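Side-chain contacts in nucleoside-diphosphate sugar epimerase (SulA family) (Corynebacterium glutamicum, PDB 3OH8), which probably acts as a nucleotide-sugar epimerase that uses a dinucleotide cofactor bound to a Rossmann-type domain, its substrate not being established: residues R187-L192 against L205-G210; G256-D261 against E265-E270; D284-T289 against F301-V306; Y350-I353 against Q357-G360. All coordinates share one frame; numbering follows the deposited sequence.

Interaction 1: residues R187-L192 against L205-G210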
# COMPACT_ATOMS: atom_id res chain seq x y z
N ARG A 187 -12.42 17.98 0.02
CA ARG A 187 -12.50 19.25 -0.68
C ARG A 187 -12.53 19.08 -2.20
O ARG A 187 -11.76 18.30 -2.76
CB ARG A 187 -11.34 20.15 -0.28
CG ARG A 187 -11.41 20.57 1.16
CD ARG A 187 -10.20 21.37 1.57
NE ARG A 187 -10.21 21.59 3.01
CZ ARG A 187 -9.22 22.18 3.67
NH1 ARG A 187 -8.14 22.60 3.02
NH2 ARG A 187 -9.32 22.33 4.99
N PHE A 188 -13.42 19.83 -2.84
CA PHE A 188 -13.55 19.80 -4.28
C PHE A 188 -12.35 20.45 -4.96
O PHE A 188 -11.99 21.61 -4.69
CB PHE A 188 -14.85 20.50 -4.72
CG PHE A 188 -15.04 20.52 -6.20
CD1 PHE A 188 -15.51 19.40 -6.87
CD2 PHE A 188 -14.75 21.67 -6.94
CE1 PHE A 188 -15.69 19.42 -8.25
CE2 PHE A 188 -14.92 21.68 -8.32
CZ PHE A 188 -15.39 20.57 -8.98
N TRP A 189 -11.72 19.70 -5.85
CA TRP A 189 -10.56 20.20 -6.57
C TRP A 189 -10.89 20.34 -8.05
O TRP A 189 -11.21 19.35 -8.71
CB TRP A 189 -9.37 19.28 -6.38
CG TRP A 189 -8.18 19.60 -7.25
CD1 TRP A 189 -7.61 20.83 -7.43
CD2 TRP A 189 -7.42 18.68 -8.04
NE1 TRP A 189 -6.54 20.73 -8.30
CE2 TRP A 189 -6.40 19.42 -8.68
CE3 TRP A 189 -7.50 17.30 -8.25
CZ2 TRP A 189 -5.47 18.82 -9.53
CZ3 TRP A 189 -6.57 16.71 -9.10
CH2 TRP A 189 -5.58 17.47 -9.72
N ASP A 190 -10.83 21.57 -8.55
CA ASP A 190 -10.94 21.86 -9.98
C ASP A 190 -9.53 22.02 -10.51
O ASP A 190 -8.88 23.02 -10.25
CB ASP A 190 -11.71 23.16 -10.19
CG ASP A 190 -11.95 23.46 -11.66
OD1 ASP A 190 -11.29 22.84 -12.52
OD2 ASP A 190 -12.80 24.33 -11.97
N PRO A 191 -9.03 21.02 -11.25
CA PRO A 191 -7.61 21.03 -11.62
C PRO A 191 -7.18 22.30 -12.35
O PRO A 191 -6.06 22.77 -12.13
CB PRO A 191 -7.48 19.81 -12.54
CG PRO A 191 -8.60 18.89 -12.12
CD PRO A 191 -9.74 19.82 -11.75
N LEU A 192 -8.05 22.85 -13.20
CA LEU A 192 -7.67 24.03 -13.98
C LEU A 192 -8.08 25.33 -13.33
O LEU A 192 -7.90 26.40 -13.90
CB LEU A 192 -8.24 23.94 -15.40
CG LEU A 192 -7.63 22.82 -16.25
CD1 LEU A 192 -8.38 22.65 -17.56
CD2 LEU A 192 -6.14 23.10 -16.50
N LEU A 205 1.53 18.99 0.83
CA LEU A 205 0.70 18.60 -0.29
C LEU A 205 1.30 17.39 -0.99
O LEU A 205 2.47 17.41 -1.36
CB LEU A 205 0.57 19.73 -1.31
CG LEU A 205 -0.08 19.28 -2.63
CD1 LEU A 205 -1.56 18.88 -2.43
CD2 LEU A 205 0.08 20.35 -3.73
N VAL A 206 0.50 16.35 -1.18
CA VAL A 206 0.92 15.23 -2.02
C VAL A 206 0.09 15.22 -3.30
O VAL A 206 -1.14 15.07 -3.25
CB VAL A 206 0.79 13.87 -1.29
CG1 VAL A 206 1.21 12.72 -2.21
CG2 VAL A 206 1.66 13.89 -0.05
N HIS A 207 0.76 15.42 -4.44
CA HIS A 207 0.07 15.52 -5.72
C HIS A 207 0.28 14.25 -6.53
O HIS A 207 1.34 14.04 -7.13
CB HIS A 207 0.58 16.72 -6.53
CG HIS A 207 -0.18 16.93 -7.80
ND1 HIS A 207 0.42 17.37 -8.96
CD2 HIS A 207 -1.49 16.76 -8.10
CE1 HIS A 207 -0.49 17.47 -9.92
NE2 HIS A 207 -1.66 17.10 -9.41
N LEU A 208 -0.74 13.41 -6.50
CA LEU A 208 -0.70 12.07 -7.06
C LEU A 208 -1.63 11.94 -8.26
O LEU A 208 -1.52 10.98 -9.02
CB LEU A 208 -1.14 11.06 -6.01
CG LEU A 208 -0.12 10.56 -5.02
CD1 LEU A 208 -0.79 9.55 -4.11
CD2 LEU A 208 0.99 9.91 -5.79
N ALA A 209 -2.56 12.88 -8.41
CA ALA A 209 -3.62 12.74 -9.41
C ALA A 209 -3.08 12.46 -10.82
O ALA A 209 -2.12 13.09 -11.26
CB ALA A 209 -4.51 13.96 -9.43
N GLY A 210 -3.71 11.51 -11.51
CA GLY A 210 -3.33 11.17 -12.87
C GLY A 210 -3.16 9.68 -13.09
O GLY A 210 -2.80 8.93 -12.17
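Trp189 and Ala209 make the apolar part of this contact. The far rim of the six-membered ring of Trp189 does the touching, with CZ3 3.5 Å and CH2 3.7 Å from CB of Ala209. The methyl comes in obliquely, neither squarely over the indole face nor at its edge. Because CG of Trp189 stands anti to the backbone N (chi1 171°), the indole is thrown across to the second segment, while the CB of Ala209 points back to meet it.

The aromatic component is looser. The His207 imidazole presents its edge to CH2 of Trp189, and the two rings lie with centroids 5.9 Å apart. Their planes stand at 87°, in an oblique arrangement that is neither stacked nor edge-to-face.

Within 187-192, CA of Pro191 lies 3.3 Å above one indole face, displaced toward the rim, and backs the ring from its own chain. A weak hydrogen bond from Leu192 N to Asp190 OD1 closes a turn of Asx type just beyond the tryptophan. On the other segment, Leu208 N and Ala209 N both bond to Thr153 OG1, which fixes the chain where it leaves its strand.

The two segments belong to one Rossmann-type sheet but are not adjacent in it: strands 173-178 and 149-153 run between strands 187-188 and 204-207. Trp189 spans this gap, touching Leu177 and Thr153 on those strands, and helix 222-242 lies against it through Leu236.

Interaction 2: residues G256-D261 against E265-E270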
# COMPACT_ATOMS: atom_id res chain seq x y z
N GLY A 256 9.82 7.47 -16.63
CA GLY A 256 9.69 7.90 -18.01
C GLY A 256 10.47 9.17 -18.26
O GLY A 256 10.73 9.55 -19.40
N PHE A 257 10.84 9.85 -17.18
CA PHE A 257 11.73 11.00 -17.24
C PHE A 257 13.02 10.65 -18.00
O PHE A 257 13.58 11.51 -18.69
CB PHE A 257 12.09 11.46 -15.83
CG PHE A 257 13.11 12.56 -15.78
CD1 PHE A 257 12.72 13.90 -15.83
CD2 PHE A 257 14.47 12.27 -15.69
CE1 PHE A 257 13.66 14.92 -15.79
CE2 PHE A 257 15.41 13.29 -15.65
CZ PHE A 257 15.00 14.62 -15.70
N TYR A 258 13.50 9.42 -17.85
CA TYR A 258 14.76 9.01 -18.44
C TYR A 258 14.59 8.59 -19.89
O TYR A 258 15.56 8.24 -20.57
CB TYR A 258 15.40 7.87 -17.62
CG TYR A 258 15.61 8.25 -16.19
CD1 TYR A 258 16.56 9.21 -15.84
CD2 TYR A 258 14.84 7.69 -15.17
CE1 TYR A 258 16.75 9.58 -14.52
CE2 TYR A 258 15.02 8.06 -13.84
CZ TYR A 258 15.97 9.00 -13.53
OH TYR A 258 16.15 9.38 -12.24
N GLY A 259 13.35 8.64 -20.36
CA GLY A 259 13.03 8.18 -21.69
C GLY A 259 12.51 6.76 -21.61
O GLY A 259 12.68 6.07 -20.60
N HIS A 260 11.86 6.31 -22.68
CA HIS A 260 11.26 4.99 -22.68
C HIS A 260 12.30 3.88 -22.80
O HIS A 260 12.07 2.76 -22.37
CB HIS A 260 10.16 4.88 -23.75
CG HIS A 260 10.68 4.62 -25.14
ND1 HIS A 260 10.71 3.36 -25.70
CD2 HIS A 260 11.16 5.46 -26.08
CE1 HIS A 260 11.20 3.44 -26.92
NE2 HIS A 260 11.48 4.70 -27.18
N ASP A 261 13.47 4.20 -23.36
CA ASP A 261 14.45 3.16 -23.66
C ASP A 261 15.89 3.65 -23.54
O ASP A 261 16.37 4.38 -24.41
CB ASP A 261 14.17 2.64 -25.07
CG ASP A 261 15.10 1.50 -25.47
OD1 ASP A 261 15.99 1.11 -24.68
OD2 ASP A 261 14.92 0.99 -26.60
N GLU A 265 22.01 1.10 -19.62
CA GLU A 265 22.50 2.19 -18.78
C GLU A 265 21.76 2.20 -17.45
O GLU A 265 20.53 2.15 -17.42
CB GLU A 265 22.31 3.53 -19.48
CG GLU A 265 22.78 4.71 -18.66
CD GLU A 265 22.40 6.03 -19.30
OE1 GLU A 265 21.90 6.00 -20.44
OE2 GLU A 265 22.61 7.09 -18.67
N ILE A 266 22.51 2.23 -16.36
CA ILE A 266 21.91 2.25 -15.04
C ILE A 266 21.45 3.67 -14.76
O ILE A 266 22.25 4.60 -14.76
CB ILE A 266 22.92 1.81 -13.96
CG1 ILE A 266 23.23 0.32 -14.10
CG2 ILE A 266 22.39 2.12 -12.58
CD1 ILE A 266 24.28 -0.18 -13.14
N LEU A 267 20.15 3.83 -14.53
CA LEU A 267 19.58 5.17 -14.36
C LEU A 267 19.48 5.57 -12.89
O LEU A 267 18.82 4.90 -12.09
CB LEU A 267 18.21 5.25 -15.04
CG LEU A 267 18.24 4.87 -16.53
CD1 LEU A 267 16.83 4.54 -17.04
CD2 LEU A 267 18.89 5.99 -17.35
N THR A 268 20.12 6.69 -12.57
CA THR A 268 20.16 7.22 -11.21
C THR A 268 19.55 8.62 -11.25
O THR A 268 19.36 9.18 -12.32
CB THR A 268 21.62 7.32 -10.73
OG1 THR A 268 22.12 6.00 -10.46
CG2 THR A 268 21.74 8.16 -9.49
N GLU A 269 19.28 9.20 -10.09
CA GLU A 269 18.75 10.56 -10.08
C GLU A 269 19.77 11.55 -10.68
O GLU A 269 19.45 12.71 -10.90
CB GLU A 269 18.32 10.97 -8.67
CG GLU A 269 17.17 10.11 -8.10
CD GLU A 269 17.64 8.81 -7.43
OE1 GLU A 269 18.86 8.53 -7.45
OE2 GLU A 269 16.79 8.08 -6.88
N GLU A 270 20.98 11.06 -10.93
CA GLU A 270 22.02 11.87 -11.57
C GLU A 270 21.95 11.79 -13.08
O GLU A 270 22.52 12.63 -13.78
CB GLU A 270 23.42 11.37 -11.17
CG GLU A 270 23.66 11.27 -9.70
CD GLU A 270 24.10 12.58 -9.11
OE1 GLU A 270 25.25 12.64 -8.62
OE2 GLU A 270 23.30 13.54 -9.14
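Leu267 meets Tyr258 where the weakly bonded strand 265-267 passes the 3-10 segment ending at Tyr258. Its CB sits over the phenol, 4.2 Å from the ring centroid and 12° off the normal, a CH-pi contact. Leu267 CD1 lies 3.7 Å from Tyr258 CB, so that the leucine runs back along the tyrosine. Phe257 CD2 lies against the opposite face of the phenol, toward the rim, so the ring is held between a leucine and a phenylalanine.

Thr268 contributes backbone: its carbonyl O is 3.2 Å from Tyr258 OH and approaches the ring obliquely, while its CB points away. The hydroxyl has hydrogen-bond partners in Asn363 ND2 and Arg303 NH1, which fix the end of the ring.

Glu269 then curves round the phenol tip, with CA 3.6 Å from Tyr258 OH. Its carboxylate is taken up by two backbone amides, OE2 by Asn363 N and OE1 by Ala419 N. Here chi2 of 85° folds the chain, so that CG stays near the tyrosine while the acid turns to these amides.

The contact stands beyond strand 248-254 of the Rossmann-type sheet. Strand 265-267 pairs in parallel with strand 412-415, helix 418-422 touches Thr268 and Glu269 through Ala418, and helix 277-287 packs against Phe257.

Interaction 3: residues D284-T289 against F301-V306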
# COMPACT_ATOMS: atom_id res chain seq x y z
N ASP A 284 8.50 18.58 -18.23
CA ASP A 284 7.53 19.65 -18.06
C ASP A 284 6.70 19.45 -16.79
O ASP A 284 6.41 20.39 -16.06
CB ASP A 284 6.58 19.69 -19.25
CG ASP A 284 7.28 20.11 -20.54
OD1 ASP A 284 8.43 20.59 -20.46
OD2 ASP A 284 6.68 19.96 -21.62
N TRP A 285 6.31 18.20 -16.56
CA TRP A 285 5.51 17.85 -15.39
C TRP A 285 6.27 18.21 -14.10
O TRP A 285 5.71 18.81 -13.17
CB TRP A 285 5.22 16.35 -15.47
CG TRP A 285 4.32 15.77 -14.46
CD1 TRP A 285 3.52 16.42 -13.56
CD2 TRP A 285 4.10 14.37 -14.24
NE1 TRP A 285 2.82 15.51 -12.80
CE2 TRP A 285 3.16 14.24 -13.20
CE3 TRP A 285 4.62 13.21 -14.84
CZ2 TRP A 285 2.73 13.00 -12.72
CZ3 TRP A 285 4.20 11.97 -14.36
CH2 TRP A 285 3.26 11.88 -13.31
N GLU A 286 7.55 17.88 -14.04
CA GLU A 286 8.36 18.27 -12.90
C GLU A 286 8.58 19.78 -12.83
O GLU A 286 8.52 20.39 -11.76
CB GLU A 286 9.69 17.50 -12.91
CG GLU A 286 9.48 16.00 -12.71
CD GLU A 286 10.77 15.23 -12.60
OE1 GLU A 286 11.84 15.88 -12.54
OE2 GLU A 286 10.73 13.99 -12.59
N HIS A 287 8.84 20.41 -13.98
CA HIS A 287 9.15 21.84 -13.97
C HIS A 287 7.95 22.68 -13.53
O HIS A 287 8.11 23.79 -13.05
CB HIS A 287 9.66 22.30 -15.35
CG HIS A 287 10.00 23.76 -15.38
ND1 HIS A 287 9.25 24.68 -16.08
CD2 HIS A 287 10.99 24.45 -14.78
CE1 HIS A 287 9.78 25.89 -15.91
NE2 HIS A 287 10.83 25.77 -15.13
N ALA A 288 6.74 22.15 -13.70
CA ALA A 288 5.54 22.85 -13.25
C ALA A 288 5.48 23.08 -11.73
O ALA A 288 4.67 23.89 -11.27
CB ALA A 288 4.29 22.11 -13.74
N THR A 289 6.32 22.39 -10.96
CA THR A 289 6.37 22.61 -9.51
C THR A 289 7.24 23.81 -9.13
O THR A 289 7.33 24.17 -7.96
CB THR A 289 6.90 21.37 -8.70
OG1 THR A 289 8.26 21.10 -9.04
CG2 THR A 289 6.05 20.13 -8.95
N PHE A 301 10.21 14.90 -6.37
CA PHE A 301 9.55 14.27 -7.50
C PHE A 301 9.73 12.78 -7.33
O PHE A 301 10.85 12.28 -7.29
CB PHE A 301 10.20 14.69 -8.82
CG PHE A 301 10.46 16.16 -8.92
CD1 PHE A 301 9.41 17.05 -8.99
CD2 PHE A 301 11.76 16.64 -8.94
CE1 PHE A 301 9.64 18.40 -9.08
CE2 PHE A 301 12.00 18.00 -9.03
CZ PHE A 301 10.93 18.88 -9.09
N ILE A 302 8.62 12.07 -7.20
CA ILE A 302 8.67 10.63 -6.99
C ILE A 302 8.59 9.96 -8.36
O ILE A 302 7.51 9.71 -8.88
CB ILE A 302 7.51 10.16 -6.08
CG1 ILE A 302 7.52 10.97 -4.77
CG2 ILE A 302 7.62 8.67 -5.78
CD1 ILE A 302 8.88 11.03 -4.08
N ARG A 303 9.76 9.72 -8.96
CA ARG A 303 9.82 9.08 -10.26
C ARG A 303 9.54 7.59 -10.08
O ARG A 303 10.43 6.81 -9.77
CB ARG A 303 11.19 9.31 -10.92
CG ARG A 303 11.51 10.80 -11.10
CD ARG A 303 12.85 11.04 -11.83
NE ARG A 303 13.08 12.46 -12.04
CZ ARG A 303 14.27 13.01 -12.28
NH1 ARG A 303 15.37 12.26 -12.32
NH2 ARG A 303 14.35 14.32 -12.45
N THR A 304 8.28 7.22 -10.27
CA THR A 304 7.83 5.86 -9.99
C THR A 304 8.06 4.89 -11.14
O THR A 304 7.88 5.22 -12.31
CB THR A 304 6.33 5.85 -9.70
OG1 THR A 304 6.01 6.90 -8.78
CG2 THR A 304 5.94 4.51 -9.10
N GLY A 305 8.44 3.67 -10.77
CA GLY A 305 8.48 2.56 -11.71
C GLY A 305 7.06 2.05 -11.86
O GLY A 305 6.11 2.73 -11.50
N VAL A 306 6.93 0.83 -12.38
CA VAL A 306 5.64 0.20 -12.50
C VAL A 306 5.25 -0.39 -11.15
O VAL A 306 5.92 -1.28 -10.63
CB VAL A 306 5.68 -0.94 -13.54
CG1 VAL A 306 4.36 -1.73 -13.51
CG2 VAL A 306 5.96 -0.37 -14.93
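Glu286 leaves its helix with CG anti to the carbonyl carbon (chi1 -65°) and runs on extended, which lays its carboxylate over Phe301 and against Arg303. The arginine, stretched from CG to NE, meets the acid side-on. NE bonds to Glu286 OE2 at 2.9 Å and NH2 to Glu286 OE1 at 3.0 Å, the latter nearly straight at 173°. Both oxygens use their syn lone pairs, and the two charged planes are almost coplanar. Ser253 OG also bonds to OE2, and Phe257 makes a cation-pi contact with Arg303, so each member of the buried ion pair has a further partner.

These segments form part of a beta-alpha-beta crossover of the Rossmann-type domain: helix 277-287 covers the sheet between parallel strands 248-254 and 298-308.

The flat carboxylate is stacked on the Phe301 ring, planes 5° apart, with OE1 3.7 Å from CD2. Nearer the helix, Glu286 CB rests over the same face, 4.0 Å from the centroid, as a CH-pi contact. Thr289 comes at the ring edge, OG1 3.0 Å from CE1 and in the ring plane. That hydroxyl donates to Glu286 O, which also accepts from Thr289 N.

Interaction 4: residues Y350-I353 against Q357-G360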
# COMPACT_ATOMS: atom_id res chain seq x y z
N TYR A 350 5.25 8.29 1.97
CA TYR A 350 5.07 8.55 3.40
C TYR A 350 6.36 9.12 3.96
O TYR A 350 6.35 10.17 4.60
CB TYR A 350 4.67 7.23 4.08
CG TYR A 350 4.15 7.33 5.49
CD1 TYR A 350 4.85 8.01 6.47
CD2 TYR A 350 2.96 6.69 5.85
CE1 TYR A 350 4.36 8.08 7.79
CE2 TYR A 350 2.48 6.74 7.15
CZ TYR A 350 3.18 7.44 8.12
OH TYR A 350 2.70 7.49 9.40
N ARG A 351 7.48 8.46 3.67
CA ARG A 351 8.77 8.99 4.08
C ARG A 351 9.01 10.41 3.56
O ARG A 351 9.48 11.28 4.30
CB ARG A 351 9.92 8.08 3.64
CG ARG A 351 11.26 8.58 4.16
CD ARG A 351 12.45 7.71 3.78
NE ARG A 351 13.65 8.33 4.33
CZ ARG A 351 14.77 7.69 4.65
NH1 ARG A 351 14.88 6.39 4.45
NH2 ARG A 351 15.77 8.37 5.20
N ALA A 352 8.73 10.64 2.28
CA ALA A 352 8.95 11.97 1.70
C ALA A 352 8.16 13.03 2.47
O ALA A 352 8.64 14.14 2.70
CB ALA A 352 8.55 11.98 0.22
N ILE A 353 6.94 12.68 2.85
CA ILE A 353 6.09 13.61 3.59
C ILE A 353 6.74 14.09 4.89
O ILE A 353 6.75 15.29 5.18
CB ILE A 353 4.71 12.98 3.87
CG1 ILE A 353 3.92 12.81 2.57
CG2 ILE A 353 3.93 13.79 4.90
CD1 ILE A 353 2.63 11.99 2.75
N GLN A 357 14.92 15.24 4.74
CA GLN A 357 16.10 14.86 3.95
C GLN A 357 15.76 14.63 2.49
O GLN A 357 16.63 14.63 1.62
CB GLN A 357 16.73 13.58 4.48
CG GLN A 357 17.44 13.68 5.80
CD GLN A 357 17.92 12.33 6.29
OE1 GLN A 357 17.12 11.44 6.58
NE2 GLN A 357 19.24 12.16 6.39
N ILE A 358 14.48 14.40 2.23
CA ILE A 358 14.03 14.03 0.89
C ILE A 358 13.65 15.25 0.08
O ILE A 358 12.68 15.95 0.39
CB ILE A 358 12.84 13.04 0.96
CG1 ILE A 358 13.30 11.75 1.65
CG2 ILE A 358 12.28 12.75 -0.43
CD1 ILE A 358 12.25 10.71 1.74
N SER A 359 14.42 15.53 -0.96
CA SER A 359 14.05 16.61 -1.87
C SER A 359 14.67 16.37 -3.24
O SER A 359 15.63 15.60 -3.38
CB SER A 359 14.47 17.97 -1.30
OG SER A 359 15.84 18.22 -1.51
N GLY A 360 14.10 17.03 -4.26
CA GLY A 360 14.54 16.79 -5.63
C GLY A 360 13.97 15.48 -6.15
O GLY A 360 13.02 14.94 -5.57
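Ala352 O and Ile358 O, one from each segment, both accept a hydrogen bond from Arg298 NH1, so a single guanidinium nitrogen ties the end of the helix to the chain that follows it. Between these carbonyls the contact is apolar and is carried by Ile358, whose CB points at the helix. With CG1 anti to the carbonyl carbon (chi1 -63°), its CD1 is pushed between two helical residues: 3.4 Å from Arg351 CG and 3.5 Å from Ala352 CA. The other branch, CG2, lies 3.9 Å from Ala352 CB.

The chain reverses here between helix 342-354 and strand 360-364. That strand and 336-341, which precedes the helix, both pair in parallel with strand 298-308, so the segments belong to the helix-to-strand return of another beta-alpha-beta unit of the Rossmann-type domain.

Arg351 crosses Ile358 at about a right angle, its aliphatic chain fully extended and its CD 3.6 Å from the isoleucine CD1. The guanidinium beyond is held by Asp355, which forms a salt bridge with NE, and by His425 ND1, which is bonded to NH1. The end of the Gln357 side chain also comes near the guanidinium. Asp355 OD1 accepts from Gln357 N, so one aspartate holds both the arginine and the backbone N of Gln357.

In the fold
The four contacts follow one another along the chain, none enclosing another, and all fall within the epimerase/dehydratase family region. Interactions 1, 3 and 4 are built on the Rossmann-type sheet, while interaction 2 stands beyond strand 248-254, where strand 265-267 pairs with 412-415. Interactions 2 and 3, centres 12 Å apart, are joined by a probable hydrogen bond between Arg303 NH1 and Tyr258 OH. A probable backbone bond between Phe301 and Gly360 links interactions 3 and 4, and Val206 packs on Ile353 between interactions 1 and 4. Interactions 1 and 2, centres 27 Å apart, do not touch. Interactions 1 and 3, centres 15 Å apart, reach the same sheet without touching.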